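Local coordinates for protein glycerol Dehydrogenase (Unidentified, PDB 5XN8) that probably catalyses the NAD-dependent oxidation of glycerol to dihydroxyacetone, at residues Ser128-Glu133 with Glu139-Pro144; Val71-Leu76 with Ala100-Tyr105; Ser58-Arg63 with Ile77-Gln82; Asp148-Asp153 with Ala236-Ser241. All coordinates share one frame; numbering follows the deposited sequence.

Interaction 1: residues Ser128-Glu133 with Glu139-Pro144; sequences SVIYTE and EYLIYP
S128 OG takes part in two hydrogen bonds. Y143 OH donates to S128 OG at 2.8 Å, and the same OG is hydrogen-bonded to D98 O. The serine OG stands beside its own backbone N, anti to the carbonyl carbon (chi1 -73°), where it meets the edge of the Y143 ring. The segments belong to the antiparallel beta hairpin of strands 127-131 and 137-142. S128 with L141 and I130 with E139 are hydrogen-bonded pairs. S128 N donates to L141 O at 3.0 Å, and L141 N returns a bond to S128 O. I130 N gives a third bond to E139 O. V129 and Y140 form the non-hydrogen-bonded pair between them, with their side chains side by side. Y131 probably contacts NAD(+), as in a close relative; its ring also makes a cation-pi contact with K95. On the face of S128, I130 and L141, I130 CG1 packs on L141 CG at 3.8 Å. On the other face, V129 CG2 meets the Y140 ring edge in its plane, 4.0 Å from Y140 CE1.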
loop_
_atom_site.group_PDB
_atom_site.type_symbol
_atom_site.label_atom_id
_atom_site.label_comp_id
_atom_site.label_asym_id
_atom_site.label_seq_id
_atom_site.Cartn_x
_atom_site.Cartn_y
_atom_site.Cartn_z
ATOM N N SER A 128 -34.394 -7.403 -32.510
ATOM C CA SER A 128 -34.307 -8.501 -33.458
ATOM C C SER A 128 -33.490 -8.044 -34.659
ATOM O O SER A 128 -33.658 -6.917 -35.138
ATOM C CB SER A 128 -35.701 -8.945 -33.907
ATOM O OG SER A 128 -36.372 -9.649 -32.875
ATOM N N VAL A 129 -32.598 -8.915 -35.128
ATOM C CA VAL A 129 -31.812 -8.660 -36.332
ATOM C C VAL A 129 -32.525 -9.354 -37.478
ATOM O O VAL A 129 -32.563 -10.586 -37.530
ATOM C CB VAL A 129 -30.362 -9.172 -36.205
ATOM C CG1 VAL A 129 -29.523 -8.660 -37.367
ATOM C CG2 VAL A 129 -29.753 -8.745 -34.871
ATOM N N ILE A 130 -33.096 -8.553 -38.382
ATOM C CA ILE A 130 -33.909 -9.055 -39.486
ATOM C C ILE A 130 -33.037 -9.256 -40.732
ATOM O O ILE A 130 -32.247 -8.388 -41.106
ATOM C CB ILE A 130 -35.097 -8.113 -39.805
ATOM C CG1 ILE A 130 -36.041 -7.978 -38.599
ATOM C CG2 ILE A 130 -35.872 -8.584 -41.042
ATOM C CD1 ILE A 130 -36.636 -9.272 -38.085
ATOM N N TYR A 131 -33.221 -10.414 -41.367
ATOM C CA TYR A 131 -32.474 -10.840 -42.540
ATOM C C TYR A 131 -33.446 -11.099 -43.682
ATOM O O TYR A 131 -34.641 -11.280 -43.457
ATOM C CB TYR A 131 -31.729 -12.131 -42.200
ATOM C CG TYR A 131 -30.574 -11.928 -41.249
ATOM C CD1 TYR A 131 -29.312 -11.613 -41.736
ATOM C CD2 TYR A 131 -30.737 -12.053 -39.865
ATOM C CE1 TYR A 131 -28.236 -11.424 -40.882
ATOM C CE2 TYR A 131 -29.671 -11.857 -39.003
ATOM C CZ TYR A 131 -28.423 -11.541 -39.517
ATOM O OH TYR A 131 -27.355 -11.352 -38.676
ATOM N N THR A 132 -32.938 -11.100 -44.920
ATOM C CA THR A 132 -33.734 -11.555 -46.060
ATOM C C THR A 132 -33.735 -13.080 -46.044
ATOM O O THR A 132 -32.990 -13.690 -45.271
ATOM C CB THR A 132 -33.228 -11.023 -47.406
ATOM O OG1 THR A 132 -34.166 -11.425 -48.409
ATOM C CG2 THR A 132 -31.952 -11.598 -47.767
ATOM N N GLU A 133 -34.565 -13.711 -46.871
ATOM C CA GLU A 133 -34.590 -15.178 -46.953
ATOM C C GLU A 133 -33.240 -15.746 -47.418
ATOM O O GLU A 133 -32.818 -16.800 -46.947
ATOM C CB GLU A 133 -35.719 -15.660 -47.864
ATOM C CG GLU A 133 -36.223 -17.058 -47.536
ATOM C CD GLU A 133 -37.211 -17.078 -46.382
ATOM O OE1 GLU A 133 -36.890 -16.558 -45.303
ATOM O OE2 GLU A 133 -38.310 -17.632 -46.562
ATOM N N GLU A 139 -32.720 -5.062 -41.742
ATOM C CA GLU A 139 -32.986 -3.989 -40.776
ATOM C C GLU A 139 -32.922 -4.484 -39.326
ATOM O O GLU A 139 -32.706 -5.673 -39.078
ATOM C CB GLU A 139 -34.362 -3.356 -41.057
ATOM C CG GLU A 139 -35.521 -4.345 -41.078
ATOM C CD GLU A 139 -36.880 -3.689 -41.267
ATOM O OE1 GLU A 139 -37.155 -2.670 -40.601
ATOM O OE2 GLU A 139 -37.682 -4.195 -42.085
ATOM N N TYR A 140 -33.090 -3.549 -38.386
ATOM C CA TYR A 140 -33.270 -3.846 -36.967
ATOM C C TYR A 140 -34.689 -3.483 -36.544
ATOM O O TYR A 140 -35.157 -2.380 -36.834
ATOM C CB TYR A 140 -32.319 -3.008 -36.111
ATOM C CG TYR A 140 -30.852 -3.362 -36.191
ATOM C CD1 TYR A 140 -30.397 -4.635 -35.834
ATOM C CD2 TYR A 140 -29.907 -2.406 -36.574
ATOM C CE1 TYR A 140 -29.042 -4.953 -35.880
ATOM C CE2 TYR A 140 -28.555 -2.714 -36.624
ATOM C CZ TYR A 140 -28.127 -3.982 -36.275
ATOM O OH TYR A 140 -26.780 -4.260 -36.323
ATOM N N LEU A 141 -35.363 -4.399 -35.848
ATOM C CA LEU A 141 -36.619 -4.089 -35.167
ATOM C C LEU A 141 -36.351 -3.952 -33.666
ATOM O O LEU A 141 -36.042 -4.933 -32.983
ATOM C CB LEU A 141 -37.674 -5.172 -35.420
ATOM C CG LEU A 141 -38.159 -5.318 -36.869
ATOM C CD1 LEU A 141 -39.238 -6.387 -36.922
ATOM C CD2 LEU A 141 -38.641 -4.006 -37.476
ATOM N N ILE A 142 -36.458 -2.723 -33.176
ATOM C CA ILE A 142 -36.327 -2.413 -31.759
ATOM C C ILE A 142 -37.743 -2.388 -31.195
ATOM O O ILE A 142 -38.592 -1.674 -31.712
ATOM C CB ILE A 142 -35.661 -1.036 -31.532
ATOM C CG1 ILE A 142 -34.327 -0.934 -32.286
ATOM C CG2 ILE A 142 -35.482 -0.761 -30.041
ATOM C CD1 ILE A 142 -33.923 0.497 -32.597
ATOM N N TYR A 143 -37.981 -3.163 -30.140
ATOM C CA TYR A 143 -39.293 -3.269 -29.513
ATOM C C TYR A 143 -39.400 -2.385 -28.271
ATOM O O TYR A 143 -38.381 -2.056 -27.645
ATOM C CB TYR A 143 -39.599 -4.714 -29.125
ATOM C CG TYR A 143 -39.385 -5.678 -30.259
ATOM C CD1 TYR A 143 -40.122 -5.563 -31.436
ATOM C CD2 TYR A 143 -38.413 -6.674 -30.179
ATOM C CE1 TYR A 143 -39.918 -6.434 -32.497
ATOM C CE2 TYR A 143 -38.199 -7.544 -31.223
ATOM C CZ TYR A 143 -38.948 -7.425 -32.381
ATOM O OH TYR A 143 -38.724 -8.293 -33.415
ATOM N N PRO A 144 -40.639 -2.000 -27.898
ATOM C CA PRO A 144 -40.871 -1.344 -26.610
ATOM C C PRO A 144 -40.576 -2.231 -25.399
ATOM O O PRO A 144 -40.206 -1.707 -24.340
ATOM C CB PRO A 144 -42.374 -1.014 -26.641
ATOM C CG PRO A 144 -42.761 -1.055 -28.079
ATOM C CD PRO A 144 -41.879 -2.094 -28.694
#

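Interaction 2: residues Val71-Leu76 with Ala100-Tyr105; sequences VEIRRL and AKAIGY
I73 and A102 make the tight part of this contact. The end of the isoleucine, I73 CD1, lies 3.6 Å from A102 CB. With CG1 anti to the carbonyl carbon (chi1 -69°), the I73 chain carries CD1 out to the facing helix. Packing is looser one turn on. There L76 and I103 cross at a slant, and I103 CD1 sits 4.0 Å from L76 CB. I73 CG2 and I103 CG1 are further apart, at 4.4 Å. All four residues are buried and the contact is wholly apolar. The open side is marked by R74 and Y105, which are exposed. E72 and R75 form a salt bridge, with R75 NH2 2.8 Å from E72 OE2, on a part of helix 70-83 that does not face helix 94-107. The two helix segments cross at -57° with axes 9.8 Å apart. I73 also touches I130 of strand 127-131, and I103 also packs on I77 and L80, further along helix 70-83.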
loop_
_atom_site.group_PDB
_atom_site.type_symbol
_atom_site.label_atom_id
_atom_site.label_comp_id
_atom_site.label_asym_id
_atom_site.label_seq_id
_atom_site.Cartn_x
_atom_site.Cartn_y
_atom_site.Cartn_z
ATOM N N VAL A 71 -40.793 -12.798 -44.012
ATOM C CA VAL A 71 -41.567 -13.904 -44.594
ATOM C C VAL A 71 -41.756 -15.031 -43.576
ATOM O O VAL A 71 -42.866 -15.551 -43.425
ATOM C CB VAL A 71 -40.899 -14.466 -45.880
ATOM C CG1 VAL A 71 -41.579 -15.754 -46.357
ATOM C CG2 VAL A 71 -40.905 -13.416 -46.988
ATOM N N GLU A 72 -40.674 -15.403 -42.891
ATOM C CA GLU A 72 -40.715 -16.483 -41.909
ATOM C C GLU A 72 -41.592 -16.118 -40.711
ATOM O O GLU A 72 -42.365 -16.950 -40.242
ATOM C CB GLU A 72 -39.289 -16.844 -41.452
ATOM C CG GLU A 72 -39.175 -18.059 -40.528
ATOM C CD GLU A 72 -39.610 -19.372 -41.164
ATOM O OE1 GLU A 72 -39.736 -19.457 -42.404
ATOM O OE2 GLU A 72 -39.819 -20.346 -40.414
ATOM N N ILE A 73 -41.478 -14.878 -40.236
ATOM C CA ILE A 73 -42.324 -14.351 -39.144
ATOM C C ILE A 73 -43.804 -14.484 -39.501
ATOM O O ILE A 73 -44.577 -15.040 -38.716
ATOM C CB ILE A 73 -41.983 -12.866 -38.815
ATOM C CG1 ILE A 73 -40.597 -12.760 -38.162
ATOM C CG2 ILE A 73 -43.020 -12.219 -37.902
ATOM C CD1 ILE A 73 -39.965 -11.400 -38.347
ATOM N N ARG A 74 -44.177 -13.990 -40.689
ATOM C CA ARG A 74 -45.572 -14.019 -41.147
ATOM C C ARG A 74 -46.099 -15.440 -41.365
ATOM O O ARG A 74 -47.286 -15.683 -41.149
ATOM C CB ARG A 74 -45.755 -13.181 -42.429
ATOM C CG ARG A 74 -45.784 -11.656 -42.264
ATOM C CD ARG A 74 -45.046 -11.075 -41.086
ATOM N NE ARG A 74 -45.238 -9.619 -41.024
ATOM C CZ ARG A 74 -44.343 -8.726 -40.603
ATOM N NH1 ARG A 74 -43.128 -9.087 -40.187
ATOM N NH2 ARG A 74 -44.671 -7.433 -40.614
ATOM N N ARG A 75 -45.226 -16.360 -41.782
ATOM C CA ARG A 75 -45.605 -17.770 -41.946
ATOM C C ARG A 75 -45.954 -18.411 -40.599
ATOM O O ARG A 75 -46.956 -19.110 -40.485
ATOM C CB ARG A 75 -44.482 -18.562 -42.639
ATOM C CG ARG A 75 -44.873 -19.965 -43.111
ATOM C CD ARG A 75 -43.667 -20.754 -43.615
ATOM N NE ARG A 75 -42.719 -21.076 -42.540
ATOM C CZ ARG A 75 -42.859 -22.051 -41.634
ATOM N NH1 ARG A 75 -43.914 -22.869 -41.647
ATOM N NH2 ARG A 75 -41.915 -22.228 -40.708
ATOM N N LEU A 76 -45.121 -18.160 -39.589
ATOM C CA LEU A 76 -45.309 -18.727 -38.243
ATOM C C LEU A 76 -46.462 -18.068 -37.481
ATOM O O LEU A 76 -47.176 -18.749 -36.737
ATOM C CB LEU A 76 -44.019 -18.627 -37.424
ATOM C CG LEU A 76 -42.878 -19.581 -37.797
ATOM C CD1 LEU A 76 -41.590 -19.153 -37.119
ATOM C CD2 LEU A 76 -43.217 -21.035 -37.485
ATOM N N ALA A 100 -38.938 -15.281 -32.422
ATOM C CA ALA A 100 -39.907 -15.412 -31.341
ATOM C C ALA A 100 -40.290 -14.051 -30.743
ATOM O O ALA A 100 -41.443 -13.858 -30.354
ATOM C CB ALA A 100 -39.373 -16.343 -30.263
ATOM N N LYS A 101 -39.333 -13.124 -30.680
ATOM C CA LYS A 101 -39.582 -11.757 -30.186
ATOM C C LYS A 101 -40.502 -10.976 -31.106
ATOM O O LYS A 101 -41.414 -10.282 -30.638
ATOM C CB LYS A 101 -38.270 -10.965 -30.035
ATOM C CG LYS A 101 -37.363 -11.417 -28.901
ATOM C CD LYS A 101 -36.080 -10.598 -28.898
ATOM C CE LYS A 101 -34.984 -11.199 -28.024
ATOM N NZ LYS A 101 -33.642 -10.675 -28.403
ATOM N N ALA A 102 -40.252 -11.084 -32.403
ATOM C CA ALA A 102 -41.069 -10.420 -33.427
ATOM C C ALA A 102 -42.508 -10.909 -33.394
ATOM O O ALA A 102 -43.433 -10.098 -33.406
ATOM C CB ALA A 102 -40.469 -10.637 -34.818
ATOM N N ILE A 103 -42.682 -12.232 -33.334
ATOM C CA ILE A 103 -44.014 -12.848 -33.240
ATOM C C ILE A 103 -44.762 -12.332 -32.007
ATOM O O ILE A 103 -45.943 -11.989 -32.096
ATOM C CB ILE A 103 -43.933 -14.395 -33.198
ATOM C CG1 ILE A 103 -43.418 -14.951 -34.534
ATOM C CG2 ILE A 103 -45.295 -15.024 -32.907
ATOM C CD1 ILE A 103 -42.774 -16.316 -34.418
ATOM N N GLY A 104 -44.072 -12.278 -30.867
ATOM C CA GLY A 104 -44.652 -11.767 -29.621
ATOM C C GLY A 104 -45.044 -10.307 -29.708
ATOM O O GLY A 104 -46.115 -9.916 -29.223
ATOM N N TYR A 105 -44.186 -9.510 -30.342
ATOM C CA TYR A 105 -44.462 -8.095 -30.571
ATOM C C TYR A 105 -45.702 -7.874 -31.440
ATOM O O TYR A 105 -46.648 -7.207 -31.011
ATOM C CB TYR A 105 -43.251 -7.386 -31.207
ATOM C CG TYR A 105 -43.597 -5.991 -31.667
ATOM C CD1 TYR A 105 -43.970 -5.009 -30.748
ATOM C CD2 TYR A 105 -43.608 -5.659 -33.020
ATOM C CE1 TYR A 105 -44.331 -3.734 -31.165
ATOM C CE2 TYR A 105 -43.970 -4.392 -33.450
ATOM C CZ TYR A 105 -44.324 -3.434 -32.517
ATOM O OH TYR A 105 -44.683 -2.172 -32.933
#

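Interaction 3: residues Ser58-Arg63 with Ile77-Gln82; sequences SLHAER and IAILKQ
I79 lies across the E62 and H60 side chains, at about a right angle to both. Two of its methyls do the touching. I79 CD1 rests against E62 CG and E62 CD, 3.8 Å from each. The branch methyl I79 CG2 meets the polar ends, at 3.6 Å from E62 OE1 and 3.8 Å from H60 NE2. The methyl approaches the imidazole obliquely. These two polar atoms are joined to each other: H60 NE2 donates to E62 OE1 at 2.9 Å. The bond is bent, with 139° at the hydrogen, and it uses the anti side of the carboxylate, 27° out of its plane. The E62 chain folds at chi2 (62°), which turns the carboxylate back along the strand to H60. Strand 58-63 is one of the two outermost strands, within this chain, of the six-stranded parallel sheet. With helix 70-83 and parallel strand 87-92 it makes a beta-alpha-beta crossover, and the contact joins the edge strand to the crossover helix near the surface. The H60 ring is also stacked on that of H83, at the end of the same helix. Beyond E62, R63 NE forms a salt bridge with D38 OD2. L80, next along the helix, packs on F33 of strand 31-36 and on I103.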
loop_
_atom_site.group_PDB
_atom_site.type_symbol
_atom_site.label_atom_id
_atom_site.label_comp_id
_atom_site.label_asym_id
_atom_site.label_seq_id
_atom_site.Cartn_x
_atom_site.Cartn_y
_atom_site.Cartn_z
ATOM N N SER A 58 -50.898 -25.861 -22.326
ATOM C CA SER A 58 -51.163 -26.394 -23.668
ATOM C C SER A 58 -50.109 -25.871 -24.642
ATOM O O SER A 58 -49.724 -24.709 -24.563
ATOM C CB SER A 58 -52.567 -25.986 -24.131
ATOM O OG SER A 58 -52.824 -26.420 -25.456
ATOM N N LEU A 59 -49.641 -26.727 -25.554
ATOM C CA LEU A 59 -48.550 -26.374 -26.470
ATOM C C LEU A 59 -48.783 -26.864 -27.888
ATOM O O LEU A 59 -49.384 -27.911 -28.105
ATOM C CB LEU A 59 -47.234 -26.994 -25.998
ATOM C CG LEU A 59 -46.709 -26.625 -24.615
ATOM C CD1 LEU A 59 -45.974 -27.780 -23.943
ATOM C CD2 LEU A 59 -45.848 -25.371 -24.684
ATOM N N HIS A 60 -48.280 -26.086 -28.841
ATOM C CA HIS A 60 -48.066 -26.551 -30.201
ATOM C C HIS A 60 -46.639 -26.180 -30.628
ATOM O O HIS A 60 -46.279 -25.000 -30.655
ATOM C CB HIS A 60 -49.127 -26.003 -31.151
ATOM C CG HIS A 60 -48.774 -26.174 -32.593
ATOM N ND1 HIS A 60 -48.684 -27.410 -33.194
ATOM C CD2 HIS A 60 -48.453 -25.274 -33.547
ATOM C CE1 HIS A 60 -48.319 -27.268 -34.453
ATOM N NE2 HIS A 60 -48.171 -25.978 -34.694
ATOM N N ALA A 61 -45.837 -27.204 -30.925
ATOM C CA ALA A 61 -44.473 -27.035 -31.413
ATOM C C ALA A 61 -44.493 -26.916 -32.923
ATOM O O ALA A 61 -45.245 -27.631 -33.592
ATOM C CB ALA A 61 -43.617 -28.220 -31.000
ATOM N N GLU A 62 -43.672 -26.017 -33.463
ATOM C CA GLU A 62 -43.576 -25.829 -34.914
ATOM C C GLU A 62 -42.125 -25.604 -35.353
ATOM O O GLU A 62 -41.323 -25.044 -34.611
ATOM C CB GLU A 62 -44.477 -24.661 -35.348
ATOM C CG GLU A 62 -44.726 -24.542 -36.848
ATOM C CD GLU A 62 -45.452 -25.739 -37.447
ATOM O OE1 GLU A 62 -46.635 -25.962 -37.109
ATOM O OE2 GLU A 62 -44.837 -26.447 -38.268
ATOM N N ARG A 63 -41.815 -26.052 -36.562
ATOM C CA ARG A 63 -40.460 -26.023 -37.102
ATOM C C ARG A 63 -40.096 -24.625 -37.601
ATOM O O ARG A 63 -40.911 -23.949 -38.224
ATOM C CB ARG A 63 -40.342 -27.036 -38.257
ATOM C CG ARG A 63 -38.934 -27.239 -38.769
ATOM C CD ARG A 63 -38.874 -28.268 -39.898
ATOM N NE ARG A 63 -38.113 -27.774 -41.038
ATOM C CZ ARG A 63 -38.580 -26.932 -41.960
ATOM N NH1 ARG A 63 -39.826 -26.460 -41.912
ATOM N NH2 ARG A 63 -37.782 -26.557 -42.961
ATOM N N ILE A 77 -46.628 -16.757 -37.655
ATOM C CA ILE A 77 -47.791 -16.044 -37.109
ATOM C C ILE A 77 -49.099 -16.669 -37.584
ATOM O O ILE A 77 -49.993 -16.912 -36.773
ATOM C CB ILE A 77 -47.745 -14.527 -37.443
ATOM C CG1 ILE A 77 -46.697 -13.843 -36.552
ATOM C CG2 ILE A 77 -49.102 -13.860 -37.219
ATOM C CD1 ILE A 77 -46.265 -12.472 -37.026
ATOM N N ALA A 78 -49.197 -16.934 -38.891
ATOM C CA ALA A 78 -50.384 -17.561 -39.481
ATOM C C ALA A 78 -50.723 -18.900 -38.828
ATOM O O ALA A 78 -51.893 -19.185 -38.594
ATOM C CB ALA A 78 -50.206 -17.738 -40.986
ATOM N N ILE A 79 -49.707 -19.703 -38.521
ATOM C CA ILE A 79 -49.908 -20.989 -37.830
ATOM C C ILE A 79 -50.272 -20.754 -36.362
ATOM O O ILE A 79 -51.110 -21.463 -35.810
ATOM C CB ILE A 79 -48.669 -21.927 -37.910
ATOM C CG1 ILE A 79 -48.257 -22.197 -39.364
ATOM C CG2 ILE A 79 -48.974 -23.259 -37.230
ATOM C CD1 ILE A 79 -46.895 -22.855 -39.520
ATOM N N LEU A 80 -49.631 -19.769 -35.733
ATOM C CA LEU A 80 -49.948 -19.395 -34.348
ATOM C C LEU A 80 -51.428 -19.038 -34.199
ATOM O O LEU A 80 -52.091 -19.546 -33.297
ATOM C CB LEU A 80 -49.050 -18.246 -33.864
ATOM C CG LEU A 80 -49.368 -17.612 -32.492
ATOM C CD1 LEU A 80 -48.100 -17.218 -31.752
ATOM C CD2 LEU A 80 -50.292 -16.401 -32.612
ATOM N N LYS A 81 -51.923 -18.176 -35.096
ATOM C CA LYS A 81 -53.344 -17.772 -35.128
ATOM C C LYS A 81 -54.310 -18.955 -35.239
ATOM O O LYS A 81 -55.349 -18.982 -34.582
ATOM C CB LYS A 81 -53.619 -16.815 -36.305
ATOM C CG LYS A 81 -52.997 -15.437 -36.209
ATOM C CD LYS A 81 -53.460 -14.585 -35.044
ATOM C CE LYS A 81 -54.901 -14.109 -35.161
ATOM N NZ LYS A 81 -55.179 -13.055 -34.150
ATOM N N GLN A 82 -53.955 -19.912 -36.075
ATOM C CA GLN A 82 -54.767 -21.118 -36.317
ATOM C C GLN A 82 -54.933 -21.958 -35.045
ATOM O O GLN A 82 -56.004 -22.509 -34.820
ATOM C CB GLN A 82 -54.134 -21.992 -37.450
ATOM C CG GLN A 82 -54.816 -22.146 -38.844
ATOM C CD GLN A 82 -54.072 -21.487 -39.988
ATOM O OE1 GLN A 82 -53.630 -20.370 -39.823
ATOM N NE2 GLN A 82 -53.959 -22.155 -41.142
#

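Interaction 4: residues Asp148-Asp153 with Ala236-Ser241; sequences DMVVMD and ANTYLS
M152 and T238 reach toward each other and meet tip to tip. The methionine chain is bent at both chi2 (-66°) and chi3 (-72°), which brings its terminal methyl round to the threonine. M152 CE lies 3.7 Å from T238 CG2, and M152 SD is 3.8 Å from the same methyl. The modelled closeness of M152 CE to T238 OG1, 3.1 Å, is doubtful. That hydroxyl has its polar partner in its own helix, the backbone O of I234. The contact joins strand 149-153 of the six-stranded parallel sheet to helix 228-247. In this family an N-terminal alpha/beta domain packs on a helical C-terminal domain, and the pair bridges the two. Helix 228-247 has a wider pi-type turn at 236-240, where S241 N bonds to A236 O at 2.9 Å. D121, which probably binds glycerol as in a close relative, is close to T238, and its OD2 is hydrogen-bonded to S241 OG. M152 also packs on the neighbouring strands, on Y11 and Q13 of 10-14 and P115 of 111-115.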
loop_
_atom_site.group_PDB
_atom_site.type_symbol
_atom_site.label_atom_id
_atom_site.label_comp_id
_atom_site.label_asym_id
_atom_site.label_seq_id
_atom_site.Cartn_x
_atom_site.Cartn_y
_atom_site.Cartn_z
ATOM N N ASP A 148 -40.236 -11.440 -21.827
ATOM C CA ASP A 148 -40.825 -11.594 -20.506
ATOM C C ASP A 148 -40.032 -12.583 -19.654
ATOM O O ASP A 148 -39.942 -12.407 -18.438
ATOM C CB ASP A 148 -42.306 -11.973 -20.612
ATOM C CG ASP A 148 -43.116 -10.926 -21.378
ATOM O OD1 ASP A 148 -42.975 -10.874 -22.629
ATOM O OD2 ASP A 148 -43.869 -10.150 -20.723
ATOM N N MET A 149 -39.433 -13.594 -20.293
ATOM C CA MET A 149 -38.536 -14.531 -19.611
ATOM C C MET A 149 -37.317 -14.868 -20.460
ATOM O O MET A 149 -37.414 -14.954 -21.691
ATOM C CB MET A 149 -39.264 -15.826 -19.280
ATOM C CG MET A 149 -40.249 -15.719 -18.134
ATOM S SD MET A 149 -41.044 -17.318 -17.831
ATOM C CE MET A 149 -39.694 -18.206 -17.077
ATOM N N VAL A 150 -36.177 -15.058 -19.787
ATOM C CA VAL A 150 -34.936 -15.523 -20.403
ATOM C C VAL A 150 -34.465 -16.722 -19.587
ATOM O O VAL A 150 -34.197 -16.585 -18.401
ATOM C CB VAL A 150 -33.837 -14.436 -20.399
ATOM C CG1 VAL A 150 -32.522 -14.986 -20.951
ATOM C CG2 VAL A 150 -34.283 -13.202 -21.184
ATOM N N VAL A 151 -34.366 -17.890 -20.224
ATOM C CA VAL A 151 -34.101 -19.143 -19.524
ATOM C C VAL A 151 -32.807 -19.769 -20.041
ATOM O O VAL A 151 -32.713 -20.146 -21.215
ATOM C CB VAL A 151 -35.274 -20.129 -19.684
ATOM C CG1 VAL A 151 -35.117 -21.311 -18.732
ATOM C CG2 VAL A 151 -36.602 -19.416 -19.435
ATOM N N MET A 152 -31.825 -19.894 -19.151
ATOM C CA MET A 152 -30.492 -20.358 -19.499
ATOM C C MET A 152 -30.247 -21.699 -18.820
ATOM O O MET A 152 -29.977 -21.754 -17.623
ATOM C CB MET A 152 -29.453 -19.326 -19.046
ATOM C CG MET A 152 -29.724 -17.903 -19.521
ATOM S SD MET A 152 -29.592 -17.714 -21.309
ATOM C CE MET A 152 -27.831 -17.855 -21.553
ATOM N N ASP A 153 -30.376 -22.784 -19.583
ATOM C CA ASP A 153 -30.078 -24.115 -19.076
ATOM C C ASP A 153 -28.598 -24.362 -19.294
ATOM O O ASP A 153 -28.158 -24.639 -20.419
ATOM C CB ASP A 153 -30.924 -25.198 -19.769
ATOM C CG ASP A 153 -30.829 -26.554 -19.065
ATOM O OD1 ASP A 153 -29.768 -26.869 -18.485
ATOM O OD2 ASP A 153 -31.822 -27.301 -19.080
ATOM N N ALA A 236 -22.524 -13.257 -17.049
ATOM C CA ALA A 236 -21.761 -12.161 -17.646
ATOM C C ALA A 236 -22.098 -11.988 -19.126
ATOM O O ALA A 236 -22.426 -10.884 -19.568
ATOM C CB ALA A 236 -20.265 -12.394 -17.469
ATOM N N ASN A 237 -22.034 -13.093 -19.867
ATOM C CA ASN A 237 -22.297 -13.116 -21.314
ATOM C C ASN A 237 -23.722 -12.754 -21.706
ATOM O O ASN A 237 -23.941 -12.257 -22.821
ATOM C CB ASN A 237 -21.975 -14.507 -21.907
ATOM C CG ASN A 237 -20.488 -14.770 -22.048
ATOM O OD1 ASN A 237 -19.647 -13.991 -21.584
ATOM N ND2 ASN A 237 -20.155 -15.878 -22.712
ATOM N N THR A 238 -24.688 -13.011 -20.817
ATOM C CA THR A 238 -26.101 -12.856 -21.147
ATOM C C THR A 238 -26.783 -11.698 -20.420
ATOM O O THR A 238 -27.289 -10.786 -21.073
ATOM C CB THR A 238 -26.870 -14.159 -20.876
ATOM O OG1 THR A 238 -26.071 -15.273 -21.288
ATOM C CG2 THR A 238 -28.197 -14.169 -21.654
ATOM N N TYR A 239 -26.824 -11.734 -19.090
ATOM C CA TYR A 239 -27.529 -10.691 -18.338
ATOM C C TYR A 239 -26.681 -9.429 -18.166
ATOM O O TYR A 239 -27.167 -8.331 -18.430
ATOM C CB TYR A 239 -28.042 -11.209 -16.974
ATOM C CG TYR A 239 -29.056 -10.267 -16.361
ATOM C CD1 TYR A 239 -28.650 -9.172 -15.608
ATOM C CD2 TYR A 239 -30.419 -10.436 -16.582
ATOM C CE1 TYR A 239 -29.583 -8.285 -15.060
ATOM C CE2 TYR A 239 -31.352 -9.555 -16.052
ATOM C CZ TYR A 239 -30.938 -8.485 -15.293
ATOM O OH TYR A 239 -31.877 -7.626 -14.777
ATOM N N LEU A 240 -25.430 -9.574 -17.732
ATOM C CA LEU A 240 -24.585 -8.408 -17.442
ATOM C C LEU A 240 -24.219 -7.635 -18.707
ATOM O O LEU A 240 -24.192 -6.393 -18.698
ATOM C CB LEU A 240 -23.297 -8.811 -16.707
ATOM C CG LEU A 240 -23.401 -9.617 -15.409
ATOM C CD1 LEU A 240 -22.037 -9.746 -14.750
ATOM C CD2 LEU A 240 -24.384 -8.953 -14.444
ATOM N N SER A 241 -23.909 -8.360 -19.776
ATOM C CA SER A 241 -23.550 -7.733 -21.043
ATOM C C SER A 241 -24.789 -7.165 -21.731
ATOM O O SER A 241 -24.728 -6.089 -22.324
ATOM C CB SER A 241 -22.823 -8.733 -21.955
ATOM O OG SER A 241 -22.388 -8.119 -23.164
#

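How the interactions relate
Interactions 2 and 4 are buried, interaction 1 is partly buried and interaction 3 lies at the surface. Interactions 2 and 3 share helix 70-83: one part packs on helix 94-107, the next on edge strand 58-63. They touch where L76 meets E62 and where R75 NH2 probably bonds to R63 O. Interaction 1 adjoins interaction 2 through Y143, whose ring packs on K101 and Y105 and whose hydroxyl oxygen touches A102. Interaction 4 stands apart, about 20 Å or more from the others between centres, yet shares the parallel sheet with interaction 3. Backbone bonds dominate the hairpin, purely apolar packing the helix pair, methyl-to-polar contacts interaction 3 and thioether-to-methyl packing interaction 4.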